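Local coordinates for protein 3'-5'-exonuclease (Saccharomyces cerevisiae, PDB 3E2V) that probably acts as a magnesium-dependent TatD-type nuclease that incises double-stranded DNA and excises it from the 3' to the 5' end, at residues A[84-90]-A[155-161]. Residues are numbered along the deposited sequence.
Sequences YHTIGVH and SFRSIGE
This is a buried parallel pairing of neighbouring strands in the eight-stranded TIM-type barrel of a TatD-family hydrolase. The axes of strands 84-87 and 156-160 approach to 4.5 Å, at 29°. H85 pairs with F156, T86 with S158 and I87 with I159. The one-residue shift is a beta bulge at R157 (phi/psi -124/-6). Four backbone hydrogen bonds join the segments: H85 N to S155 O (2.9 Å), R157 N to H85 O (3.0 Å), I87 N to S158 O (3.2 Å) and G160 N to I87 O (2.9 Å). On the helix-covered face, H85 meets helix 62-75, F156 and I159 meet helix 132-149, and I87 touches both. I87 CD1 lies over the F156 ring, 3.6 Å from its centroid. T86 and S158 point into the barrel. A cis peptide precedes E161, a known Mg(2+) ligand not coordinating the ion here: its side chain lies about 4 Å from it, beside H253. T86 OG1 (chi1 p) donates to the cis-peptide carbonyl, G160 O, at 2.8 Å.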
# COMPACT_ATOMS: atom_id res chain seq x y z
N TYR A 84 7.20 9.39 -0.70
CA TYR A 84 7.92 8.25 -1.25
C TYR A 84 6.96 7.43 -2.09
O TYR A 84 5.77 7.69 -2.09
CB TYR A 84 8.55 7.43 -0.13
CG TYR A 84 9.47 8.26 0.73
CD1 TYR A 84 10.64 8.79 0.20
CD2 TYR A 84 9.15 8.54 2.04
CE1 TYR A 84 11.50 9.57 0.97
CE2 TYR A 84 10.00 9.33 2.83
CZ TYR A 84 11.16 9.84 2.29
OH TYR A 84 11.98 10.61 3.09
N HIS A 85 7.47 6.46 -2.85
CA HIS A 85 6.56 5.60 -3.61
C HIS A 85 7.08 4.18 -3.75
O HIS A 85 8.25 3.87 -3.46
CB HIS A 85 6.31 6.19 -5.00
CG HIS A 85 7.52 6.12 -5.87
ND1 HIS A 85 7.81 5.01 -6.64
CD2 HIS A 85 8.57 6.97 -6.02
CE1 HIS A 85 8.95 5.21 -7.29
NE2 HIS A 85 9.42 6.39 -6.93
N THR A 86 6.18 3.31 -4.21
CA THR A 86 6.54 1.93 -4.48
C THR A 86 6.68 1.73 -5.99
O THR A 86 6.31 2.61 -6.80
CB THR A 86 5.45 0.95 -3.94
OG1 THR A 86 4.30 0.97 -4.81
CG2 THR A 86 5.00 1.33 -2.54
N ILE A 87 7.23 0.57 -6.36
CA ILE A 87 7.25 0.04 -7.73
C ILE A 87 6.94 -1.44 -7.68
O ILE A 87 7.56 -2.19 -6.93
CB ILE A 87 8.61 0.22 -8.41
CG1 ILE A 87 8.99 1.70 -8.49
CG2 ILE A 87 8.60 -0.45 -9.81
CD1 ILE A 87 10.41 1.95 -9.04
N GLY A 88 5.97 -1.86 -8.47
CA GLY A 88 5.56 -3.27 -8.49
C GLY A 88 4.29 -3.47 -9.28
O GLY A 88 3.67 -2.51 -9.71
N VAL A 89 3.93 -4.73 -9.49
CA VAL A 89 2.70 -5.07 -10.22
C VAL A 89 1.77 -5.89 -9.33
O VAL A 89 2.14 -6.97 -8.87
CB VAL A 89 2.98 -5.83 -11.54
CG1 VAL A 89 1.69 -6.06 -12.32
CG2 VAL A 89 3.96 -5.05 -12.38
N HIS A 90 0.60 -5.33 -9.07
CA HIS A 90 -0.42 -5.86 -8.16
C HIS A 90 -1.11 -7.04 -8.84
O HIS A 90 -1.14 -7.11 -10.07
CB HIS A 90 -1.37 -4.67 -7.94
CG HIS A 90 -2.53 -4.89 -7.04
ND1 HIS A 90 -3.61 -5.68 -7.37
CD2 HIS A 90 -2.86 -4.28 -5.88
CE1 HIS A 90 -4.52 -5.61 -6.42
NE2 HIS A 90 -4.10 -4.74 -5.51
N SER A 155 13.26 8.68 -4.14
CA SER A 155 11.92 8.61 -3.55
C SER A 155 11.34 7.20 -3.62
O SER A 155 10.32 6.93 -2.98
CB SER A 155 10.94 9.55 -4.25
OG SER A 155 11.43 10.88 -4.30
N PHE A 156 11.97 6.32 -4.40
CA PHE A 156 11.56 4.90 -4.49
C PHE A 156 12.01 4.18 -3.23
O PHE A 156 13.21 4.00 -3.02
CB PHE A 156 12.20 4.28 -5.75
CG PHE A 156 12.13 2.77 -5.82
CD1 PHE A 156 10.97 2.06 -5.49
CD2 PHE A 156 13.23 2.06 -6.29
CE1 PHE A 156 10.93 0.66 -5.60
CE2 PHE A 156 13.20 0.68 -6.41
CZ PHE A 156 12.05 -0.03 -6.05
N ARG A 157 11.06 3.77 -2.38
CA ARG A 157 11.42 3.22 -1.05
C ARG A 157 10.89 1.83 -0.74
O ARG A 157 11.25 1.27 0.28
CB ARG A 157 10.98 4.16 0.09
CG ARG A 157 11.67 5.53 0.14
CD ARG A 157 13.17 5.43 0.40
NE ARG A 157 13.81 6.75 0.40
CZ ARG A 157 13.98 7.52 1.47
NH1 ARG A 157 13.55 7.13 2.66
NH2 ARG A 157 14.58 8.70 1.35
N SER A 158 10.06 1.25 -1.61
CA SER A 158 9.49 -0.06 -1.30
C SER A 158 9.07 -0.76 -2.58
O SER A 158 8.59 -0.12 -3.52
CB SER A 158 8.26 0.11 -0.38
OG SER A 158 7.71 -1.16 0.01
N ILE A 159 9.26 -2.08 -2.62
CA ILE A 159 8.83 -2.90 -3.75
C ILE A 159 7.43 -3.42 -3.47
O ILE A 159 7.20 -4.08 -2.45
CB ILE A 159 9.85 -4.05 -4.00
CG1 ILE A 159 11.16 -3.45 -4.55
CG2 ILE A 159 9.27 -5.10 -4.94
CD1 ILE A 159 12.37 -4.39 -4.44
N GLY A 160 6.50 -3.10 -4.37
CA GLY A 160 5.09 -3.45 -4.20
C GLY A 160 4.26 -2.46 -5.00
O GLY A 160 4.85 -1.61 -5.66
N GLU A 161 2.93 -2.54 -4.99
CA GLU A 161 2.13 -3.56 -4.30
C GLU A 161 2.20 -4.89 -5.03
O GLU A 161 1.82 -4.93 -6.20
CB GLU A 161 0.66 -3.12 -4.31
CG GLU A 161 0.35 -2.01 -3.36
CD GLU A 161 -1.14 -1.79 -3.18
OE1 GLU A 161 -1.87 -2.77 -2.89
OE2 GLU A 161 -1.57 -0.64 -3.34